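Local structure of gamma-glutamyltranspeptidase (Ggt) (Helicobacter pylori 26695, 5BPK) at the interface of chains A and B. The protein transfers or hydrolytically releases the gamma-glutamyl group of substrates such as glutathione, acting as an N-terminal nucleophile hydrolase made of two chains cut from one precursor. Sequence-based numbering; all coordinates share one arbitrary frame. Chains: chain A, Gamma-glutamyltranspeptidase (Ggt); chain B, Gamma-glutamyltranspeptidase (Ggt).

Contact 1: the interface of chains A and B. Residues chain A 313, 316-317, 320, 361; chain B 126, 133, 151, 153.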
ATOM      1  N   HIS A 313     -21.102   7.092 -11.984  1.00 12.97           N
ATOM      2  CA  HIS A 313     -21.143   8.562 -11.951  1.00 13.43           C
ATOM      3  C   HIS A 313     -21.088   9.114 -10.524  1.00 13.12           C
ATOM      4  O   HIS A 313     -20.275   9.992 -10.211  1.00 12.48           O
ATOM      5  CB  HIS A 313     -22.401   9.059 -12.688  1.00 13.02           C
ATOM      6  CG  HIS A 313     -22.599  10.541 -12.637  1.00 17.34           C
ATOM      7  ND1 HIS A 313     -21.579  11.437 -12.880  1.00 19.84           N
ATOM      8  CD2 HIS A 313     -23.710  11.282 -12.421  1.00 19.74           C
ATOM      9  CE1 HIS A 313     -22.053  12.668 -12.801  1.00 21.62           C
ATOM     10  NE2 HIS A 313     -23.342  12.603 -12.523  1.00 17.55           N
ATOM     11  N   ALA A 316     -17.612   8.358  -9.106  1.00 10.62           N
ATOM     12  CA  ALA A 316     -16.562   9.114  -9.782  1.00  9.99           C
ATOM     13  C   ALA A 316     -16.572  10.590  -9.377  1.00 10.95           C
ATOM     14  O   ALA A 316     -15.515  11.202  -9.243  1.00 11.31           O
ATOM     15  CB  ALA A 316     -16.682   8.966 -11.308  1.00 12.61           C
ATOM     16  N   GLU A 317     -17.761  11.180  -9.234  1.00 11.44           N
ATOM     17  CA  GLU A 317     -17.826  12.565  -8.758  1.00 10.76           C
ATOM     18  C   GLU A 317     -17.359  12.701  -7.302  1.00 11.57           C
ATOM     19  O   GLU A 317     -16.698  13.689  -6.937  1.00 13.07           O
ATOM     20  CB  GLU A 317     -19.211  13.167  -8.962  1.00 11.15           C
ATOM     21  CG  GLU A 317     -19.610  13.282 -10.438  1.00 12.95           C
ATOM     22  CD  GLU A 317     -18.567  14.027 -11.260  1.00 15.13           C
ATOM     23  OE1 GLU A 317     -18.443  15.248 -11.070  1.00 19.52           O
ATOM     24  OE2 GLU A 317     -17.859  13.388 -12.074  1.00 16.13           O
ATOM     25  N   ARG A 320     -13.591  12.546  -7.479  1.00 10.61           N
ATOM     26  CA  ARG A 320     -13.064  13.802  -8.003  1.00 10.51           C
ATOM     27  C   ARG A 320     -12.866  14.808  -6.886  1.00 10.54           C
ATOM     28  O   ARG A 320     -11.808  15.423  -6.797  1.00 12.41           O
ATOM     29  CB  ARG A 320     -14.015  14.376  -9.042  1.00 10.82           C
ATOM     30  CG  ARG A 320     -13.456  15.519  -9.856  1.00 11.55           C
ATOM     31  CD  ARG A 320     -14.569  16.252 -10.585  1.00 14.46           C
ATOM     32  NE  ARG A 320     -15.323  15.420 -11.532  1.00 15.49           N
ATOM     33  CZ  ARG A 320     -14.942  15.164 -12.784  1.00 14.74           C
ATOM     34  NH1 ARG A 320     -13.779  15.612 -13.253  1.00 13.75           N
ATOM     35  NH2 ARG A 320     -15.728  14.449 -13.586  1.00 14.22           N
ATOM     36  N   VAL A 361     -21.231  16.090 -15.406  1.00 19.31           N
ATOM     37  CA  VAL A 361     -20.114  16.083 -14.468  1.00 17.32           C
ATOM     38  C   VAL A 361     -19.775  17.515 -14.054  1.00 16.24           C
ATOM     39  O   VAL A 361     -20.204  18.485 -14.691  1.00 17.06           O
ATOM     40  CB  VAL A 361     -18.871  15.432 -15.109  1.00 16.81           C
ATOM     41  CG1 VAL A 361     -19.177  14.001 -15.522  1.00 18.29           C
ATOM     42  CG2 VAL A 361     -18.384  16.232 -16.309  1.00 19.22           C
TER
ATOM     43  N   MET B 126     -11.090   7.716 -10.957  1.00 10.86           N
ATOM     44  CA  MET B 126     -11.051   9.156 -11.170  1.00 11.01           C
ATOM     45  C   MET B 126     -10.221   9.759 -10.042  1.00 10.97           C
ATOM     46  O   MET B 126     -10.515   9.527  -8.880  1.00 12.94           O
ATOM     47  CB  MET B 126     -12.484   9.708 -11.179  1.00 11.60           C
ATOM     48  CG  MET B 126     -12.648  11.205 -10.950  1.00 10.68           C
ATOM     49  SD  MET B 126     -11.856  12.275 -12.149  1.00 13.52           S
ATOM     50  CE  MET B 126     -12.930  12.057 -13.587  1.00 13.99           C
ATOM     51  N   LEU B 133     -11.767   9.521 -16.774  1.00 11.78           N
ATOM     52  CA  LEU B 133     -12.308   8.321 -16.131  1.00 13.77           C
ATOM     53  C   LEU B 133     -11.518   7.144 -16.684  1.00 13.28           C
ATOM     54  O   LEU B 133     -11.687   6.743 -17.840  1.00 13.30           O
ATOM     55  CB  LEU B 133     -13.816   8.163 -16.387  1.00 14.85           C
ATOM     56  CG  LEU B 133     -14.514   6.994 -15.660  1.00 11.34           C
ATOM     57  CD1 LEU B 133     -14.457   7.164 -14.123  1.00 13.06           C
ATOM     58  CD2 LEU B 133     -15.967   6.922 -16.139  1.00 15.74           C
ATOM     59  N   MET B 151     -22.360  12.368 -20.369  1.00 17.86           N
ATOM     60  CA  MET B 151     -22.277  13.170 -19.142  1.00 18.43           C
ATOM     61  C   MET B 151     -21.091  14.127 -19.124  1.00 17.92           C
ATOM     62  O   MET B 151     -21.107  15.121 -18.375  1.00 18.45           O
ATOM     63  CB  MET B 151     -22.174  12.266 -17.912  1.00 20.28           C
ATOM     64  CG  MET B 151     -23.392  11.434 -17.644  1.00 22.25           C
ATOM     65  SD  MET B 151     -23.220  10.630 -16.044  1.00 22.83           S
ATOM     66  CE  MET B 151     -24.418   9.311 -16.192  1.00 23.16           C
ATOM     67  N   TYR B 153     -17.562  12.677 -19.227  1.00 15.80           N
ATOM     68  CA  TYR B 153     -16.318  11.979 -18.884  1.00 15.18           C
ATOM     69  C   TYR B 153     -15.453  11.777 -20.132  1.00 15.62           C
ATOM     70  O   TYR B 153     -15.970  11.475 -21.215  1.00 17.38           O
ATOM     71  CB  TYR B 153     -16.607  10.619 -18.224  1.00 15.61           C
ATOM     72  CG  TYR B 153     -17.196  10.736 -16.840  1.00 11.91           C
ATOM     73  CD1 TYR B 153     -16.415  11.188 -15.776  1.00 12.64           C
ATOM     74  CD2 TYR B 153     -18.523  10.404 -16.584  1.00 13.52           C
ATOM     75  CE1 TYR B 153     -16.943  11.320 -14.501  1.00 15.64           C
ATOM     76  CE2 TYR B 153     -19.070  10.531 -15.291  1.00 14.72           C
ATOM     77  CZ  TYR B 153     -18.262  10.984 -14.257  1.00 14.50           C
ATOM     78  OH  TYR B 153     -18.757  11.118 -12.980  1.00 13.82           O
TER

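Contact 2: the interface of chains A and B. Residues chain A 55, 59-62; chain B 8, 10, 12.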
ATOM      1  N   LEU A  55      -0.277 -20.001  10.952  1.00 12.21           N
ATOM      2  CA  LEU A  55      -1.626 -20.239  11.473  1.00 12.51           C
ATOM      3  C   LEU A  55      -1.864 -21.724  11.797  1.00 14.13           C
ATOM      4  O   LEU A  55      -2.426 -22.048  12.852  1.00 15.40           O
ATOM      5  CB  LEU A  55      -2.696 -19.743  10.504  1.00 12.94           C
ATOM      6  CG  LEU A  55      -2.716 -18.253  10.191  1.00 11.76           C
ATOM      7  CD1 LEU A  55      -3.789 -17.953   9.152  1.00 13.81           C
ATOM      8  CD2 LEU A  55      -2.913 -17.405  11.458  1.00 15.77           C
ATOM      9  N   GLY A  59      -0.020 -20.055  15.575  1.00 15.30           N
ATOM     10  CA  GLY A  59       0.269 -18.633  15.657  1.00 14.88           C
ATOM     11  C   GLY A  59      -0.991 -17.832  15.412  1.00 12.95           C
ATOM     12  O   GLY A  59      -1.940 -18.334  14.817  1.00 13.78           O
ATOM     13  N   ASN A  60      -0.997 -16.581  15.868  1.00 12.03           N
ATOM     14  CA  ASN A  60      -2.120 -15.681  15.600  1.00 11.69           C
ATOM     15  C   ASN A  60      -1.875 -14.856  14.328  1.00 13.04           C
ATOM     16  O   ASN A  60      -0.854 -15.019  13.658  1.00 11.95           O
ATOM     17  CB  ASN A  60      -2.473 -14.814  16.833  1.00 14.04           C
ATOM     18  CG  ASN A  60      -1.479 -13.705  17.125  1.00 11.32           C
ATOM     19  OD1 ASN A  60      -0.714 -13.283  16.269  1.00 13.54           O
ATOM     20  ND2 ASN A  60      -1.524 -13.191  18.364  1.00 14.13           N
ATOM     21  N   ALA A  61      -2.831 -13.993  13.990  1.00 11.56           N
ATOM     22  CA  ALA A  61      -2.765 -13.233  12.740  1.00 11.60           C
ATOM     23  C   ALA A  61      -1.523 -12.331  12.670  1.00 12.29           C
ATOM     24  O   ALA A  61      -0.988 -12.097  11.580  1.00 13.18           O
ATOM     25  CB  ALA A  61      -4.040 -12.427  12.543  1.00 11.28           C
ATOM     26  N   ILE A  62      -1.073 -11.828  13.824  1.00 10.64           N
ATOM     27  CA  ILE A  62       0.101 -10.974  13.870  1.00 10.43           C
ATOM     28  C   ILE A  62       1.367 -11.791  13.589  1.00  9.80           C
ATOM     29  O   ILE A  62       2.215 -11.373  12.804  1.00 11.83           O
ATOM     30  CB  ILE A  62       0.224 -10.209  15.207  1.00  9.02           C
ATOM     31  CG1 ILE A  62      -0.882  -9.139  15.348  1.00 12.74           C
ATOM     32  CG2 ILE A  62       1.618  -9.580  15.347  1.00 13.36           C
ATOM     33  CD1 ILE A  62      -2.252  -9.657  15.749  1.00 17.83           C
TER
ATOM     34  N   ASP B   8      -7.300 -14.787  11.770  1.00 12.29           N
ATOM     35  CA  ASP B   8      -7.126 -16.025  12.532  1.00 11.92           C
ATOM     36  C   ASP B   8      -8.440 -16.523  13.156  1.00 12.20           C
ATOM     37  O   ASP B   8      -9.487 -15.896  13.007  1.00 12.78           O
ATOM     38  CB  ASP B   8      -5.982 -15.909  13.559  1.00 11.58           C
ATOM     39  CG  ASP B   8      -6.270 -14.948  14.700  1.00 12.76           C
ATOM     40  OD1 ASP B   8      -7.446 -14.727  15.065  1.00 12.57           O
ATOM     41  OD2 ASP B   8      -5.280 -14.428  15.258  1.00 12.58           O
ATOM     42  N   TRP B  10      -9.386 -16.736  16.224  1.00 13.90           N
ATOM     43  CA  TRP B  10      -9.823 -16.062  17.446  1.00 14.24           C
ATOM     44  C   TRP B  10     -10.539 -14.746  17.202  1.00 14.78           C
ATOM     45  O   TRP B  10     -11.164 -14.206  18.107  1.00 17.60           O
ATOM     46  CB  TRP B  10      -8.645 -15.857  18.400  1.00 14.77           C
ATOM     47  CG  TRP B  10      -8.040 -17.166  18.814  1.00 14.80           C
ATOM     48  CD1 TRP B  10      -8.550 -18.051  19.720  1.00 13.66           C
ATOM     49  CD2 TRP B  10      -6.851 -17.766  18.296  1.00 15.55           C
ATOM     50  NE1 TRP B  10      -7.731 -19.148  19.827  1.00 15.45           N
ATOM     51  CE2 TRP B  10      -6.676 -18.997  18.967  1.00 16.63           C
ATOM     52  CE3 TRP B  10      -5.895 -17.373  17.354  1.00 14.88           C
ATOM     53  CZ2 TRP B  10      -5.600 -19.836  18.708  1.00 16.95           C
ATOM     54  CZ3 TRP B  10      -4.827 -18.206  17.100  1.00 17.08           C
ATOM     55  CH2 TRP B  10      -4.682 -19.419  17.768  1.00 17.89           C
ATOM     56  N   ASN B  12      -8.745 -12.086  15.522  1.00 13.33           N
ATOM     57  CA  ASN B  12      -7.767 -11.083  15.127  1.00 12.43           C
ATOM     58  C   ASN B  12      -7.715 -10.975  13.603  1.00 13.24           C
ATOM     59  O   ASN B  12      -7.914 -11.960  12.894  1.00 13.74           O
ATOM     60  CB  ASN B  12      -6.370 -11.415  15.644  1.00 14.55           C
ATOM     61  CG  ASN B  12      -6.323 -11.619  17.153  1.00 12.23           C
ATOM     62  OD1 ASN B  12      -6.522 -10.679  17.927  1.00 15.77           O
ATOM     63  ND2 ASN B  12      -6.040 -12.846  17.576  1.00 12.31           N
TER

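Contact 3: the interface of chains A and B. Residues chain A 106-107, 110, 114-115; chain B 41, 64.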
ATOM      1  N   ALA A 106      11.593  11.335   6.389  1.00 10.97           N
ATOM      2  CA  ALA A 106      12.613  12.137   5.733  1.00 11.06           C
ATOM      3  C   ALA A 106      13.822  12.193   6.659  1.00 12.43           C
ATOM      4  O   ALA A 106      13.657  12.372   7.857  1.00 12.65           O
ATOM      5  CB  ALA A 106      12.092  13.536   5.418  1.00 11.95           C
ATOM      6  N   PRO A 107      15.047  12.053   6.106  1.00 13.64           N
ATOM      7  CA  PRO A 107      16.205  12.064   6.986  1.00 13.85           C
ATOM      8  C   PRO A 107      16.407  13.412   7.673  1.00 14.14           C
ATOM      9  O   PRO A 107      15.842  14.432   7.249  1.00 15.33           O
ATOM     10  CB  PRO A 107      17.366  11.748   6.034  1.00 13.65           C
ATOM     11  CG  PRO A 107      16.741  10.986   4.931  1.00 15.30           C
ATOM     12  CD  PRO A 107      15.412  11.645   4.739  1.00 14.54           C
ATOM     13  N   ALA A 110      17.255  16.293   5.535  1.00 16.23           N
ATOM     14  CA  ALA A 110      16.301  16.643   4.491  1.00 15.95           C
ATOM     15  C   ALA A 110      15.876  18.107   4.567  1.00 16.84           C
ATOM     16  O   ALA A 110      15.773  18.683   5.649  1.00 18.55           O
ATOM     17  CB  ALA A 110      15.074  15.749   4.589  1.00 14.39           C
ATOM     18  N   MET A 114      15.293  20.158  -1.476  1.00 18.23           N
ATOM     19  CA  MET A 114      16.432  19.249  -1.710  1.00 19.73           C
ATOM     20  C   MET A 114      16.497  18.611  -3.106  1.00 19.04           C
ATOM     21  O   MET A 114      17.575  18.201  -3.541  1.00 20.76           O
ATOM     22  CB  MET A 114      16.487  18.149  -0.635  1.00 20.10           C
ATOM     23  CG  MET A 114      15.312  17.191  -0.626  1.00 16.79           C
ATOM     24  SD  MET A 114      15.340  16.103   0.805  1.00 17.29           S
ATOM     25  CE  MET A 114      16.690  14.994   0.383  1.00 20.30           C
ATOM     26  N   PHE A 115      15.363  18.511  -3.797  1.00 18.55           N
ATOM     27  CA  PHE A 115      15.328  17.893  -5.124  1.00 19.11           C
ATOM     28  C   PHE A 115      15.282  18.910  -6.258  1.00 19.85           C
ATOM     29  O   PHE A 115      15.052  18.547  -7.413  1.00 20.60           O
ATOM     30  CB  PHE A 115      14.142  16.929  -5.221  1.00 19.57           C
ATOM     31  CG  PHE A 115      14.250  15.769  -4.281  1.00 17.77           C
ATOM     32  CD1 PHE A 115      15.217  14.791  -4.481  1.00 17.72           C
ATOM     33  CD2 PHE A 115      13.410  15.662  -3.186  1.00 16.87           C
ATOM     34  CE1 PHE A 115      15.343  13.722  -3.604  1.00 15.99           C
ATOM     35  CE2 PHE A 115      13.526  14.593  -2.317  1.00 15.07           C
ATOM     36  CZ  PHE A 115      14.500  13.623  -2.527  1.00 14.93           C
TER
ATOM     37  N   MET B  41      10.755   9.184  -0.970  1.00 12.48           N
ATOM     38  CA  MET B  41      10.804  10.659  -0.966  1.00 13.83           C
ATOM     39  C   MET B  41       9.969  11.285  -2.077  1.00 12.70           C
ATOM     40  O   MET B  41       9.520  12.412  -1.928  1.00 14.17           O
ATOM     41  CB  MET B  41      12.243  11.185  -1.010  1.00 13.34           C
ATOM     42  CG  MET B  41      13.082  10.776   0.204  1.00 15.03           C
ATOM     43  SD  MET B  41      12.538  11.483   1.789  1.00 14.28           S
ATOM     44  CE  MET B  41      13.114  13.182   1.620  1.00 15.21           C
ATOM     45  N   ILE B  64       8.401  18.675   2.092  1.00 13.58           N
ATOM     46  CA  ILE B  64       9.458  17.990   2.823  1.00 14.06           C
ATOM     47  C   ILE B  64       9.891  18.793   4.048  1.00 15.57           C
ATOM     48  O   ILE B  64      10.074  20.014   3.970  1.00 16.89           O
ATOM     49  CB  ILE B  64      10.708  17.770   1.931  1.00 13.65           C
ATOM     50  CG1 ILE B  64      10.371  16.870   0.741  1.00 14.83           C
ATOM     51  CG2 ILE B  64      11.857  17.193   2.763  1.00 15.63           C
ATOM     52  CD1 ILE B  64      11.421  16.872  -0.355  1.00 14.66           C
TER

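Contact 1: the interface of chains A and B
An interface between the large and small subunits of one Ntn-hydrolase heterodimer, this patch sets the phenol of B:Tyr153 against the imidazole of A:His313 and the carboxylate of A:Glu317 and helps keep the two processed chains together. B:Tyr153 OH donates to the carboxylate oxygen OE2 of A:Glu317 at 2.6 Å, meeting it on the anti side, 19° out of the carboxylate plane. CG of A:His313 lies anti to its N (chi1 176°), which aims ND1 at the phenol for a fairly straight hydrogen bond with OH of B:Tyr153 (2.8 Å); a phenol giving its proton to the glutamate would probably accept here. The syn lone pair of OE2 takes NH2 of A:Arg320 at 2.8 Å, and NE bonds OE1, a side-on grip that probably stabilises the carboxylate's charge. B:Met126 packs CE 3.8 Å from CZ of the A:Arg320 guanidinium and CG against the carbonyl O of A:Ala316. Methyl CG1 of A:Val361 sits over the centre of the B:Tyr153 ring, 3.5 Å from the centroid, while B:Leu133 CD2 backs the opposite face. The extended B:Met151 lays SD on a face of the A:His313 imidazole, 3.5 Å from CG. The histidine, glutamate and arginine lie on helix 309-329; B:Tyr153 follows helix 142-151.

Contact 2: the interface of chains A and B
With chi1 at 68°, B:Asp8 turns its CG between its own backbone N and carbonyl carbon, which points the carboxylate at the start of a chain A helix; a similar first torsion of A:Asn60 (73°) turns that side chain back over the helix start, where its OD1 weakly accepts N of A:Ile62 (2.9 Å). The backbone N of A:Ala61 donates to OD2 of B:Asp8 at 2.8 Å, with 150° at the hydrogen. This donor meets OD2 on the anti side, somewhat out of the carboxylate plane. The syn lone pair of OD2 is taken by the amide ND2 of B:Asn12 at 2.9 Å, close to the amide plane of the asparagine. Two donors from different chains therefore grip one oxygen. The other oxygen, OD1, accepts the backbone N of B:Asn12 at 3.0 Å from above the carboxylate plane; bracing both ends of the carboxylate should limit its rotation. Around this bond the apolar contacts are at van der Waals distance: CB of A:Ala61 lies 4.0 Å from CB of B:Asn12, and A:Leu55 brings CD2 to 4.0 Å from CB of B:Asp8, crossing at about a right angle. The indole of B:Trp10 presents its edge, with CZ3 3.7 Å from the carbonyl O of A:Gly59. A:Asn60 caps helix 61-75 from within chain A, and B:Asp8 adds a cap-like acceptor for the first amide; the helix end would probably stabilise its charge, and this bond helps tie the subunits together.

Contact 3: the interface of chains A and B
B:Met41 and A:Phe115 meet through carbon: CB of the methionine stands 3.7 Å from CZ, the far corner of the phenyl ring, and the two side chains cross at about a right angle. Beside them B:Ile64 directs its delta methyl CD1 to the CD2 and CE2 side of the same ring, 3.7 Å from CD2. Two chain B side chains thus meet neighbouring parts of the phenyl rim. The thioether of B:Met41 runs on past the ring, its chain bending at chi2 (-66°) and again at chi3 (-75°), which carries methyl CE to SD of A:Met114 at 3.8 Å. The same methyl lies 3.9 Å from CB of A:Ala106, while CD of the A:Pro107 ring approaches SD of B:Met41, 4.1 Å away. A:Met114 also touches B:Ile64, with CG 3.9 Å from CD1, and the branch methyl CG2 of that isoleucine reaches CB of A:Ala110 at 4.0 Å. One shell further out, A:Met114 probably helps to position A:Phe115: its CG rests on a face of the phenyl ring, 3.5 Å above the plane and offset toward the rim, which should help to fix the ring's tilt. In the fold, the chain A residues belong to loop segments following strand 97-102, B:Met41 sits in the 3-10 helix 40-43, and B:Ile64 comes from a separate loop of chain B.

The three patches are spread widely over the A-B interface: the C-alpha centres lie about 40 Å apart for contacts 1 and 2, 34 Å for contacts 1 and 3, and 37 Å for contacts 2 and 3. They have no residue or helix in common, and each pairs a different stretch of chain A with a different stretch of chain B. Contacts 1 and 2 are centred on hydrogen-bonded polar groups, whereas the contacts traced in contact 3 are apolar. B:Met41 of contact 3 neighbours in sequence residues that line the inhibitor pocket, so that patch may help support the active site.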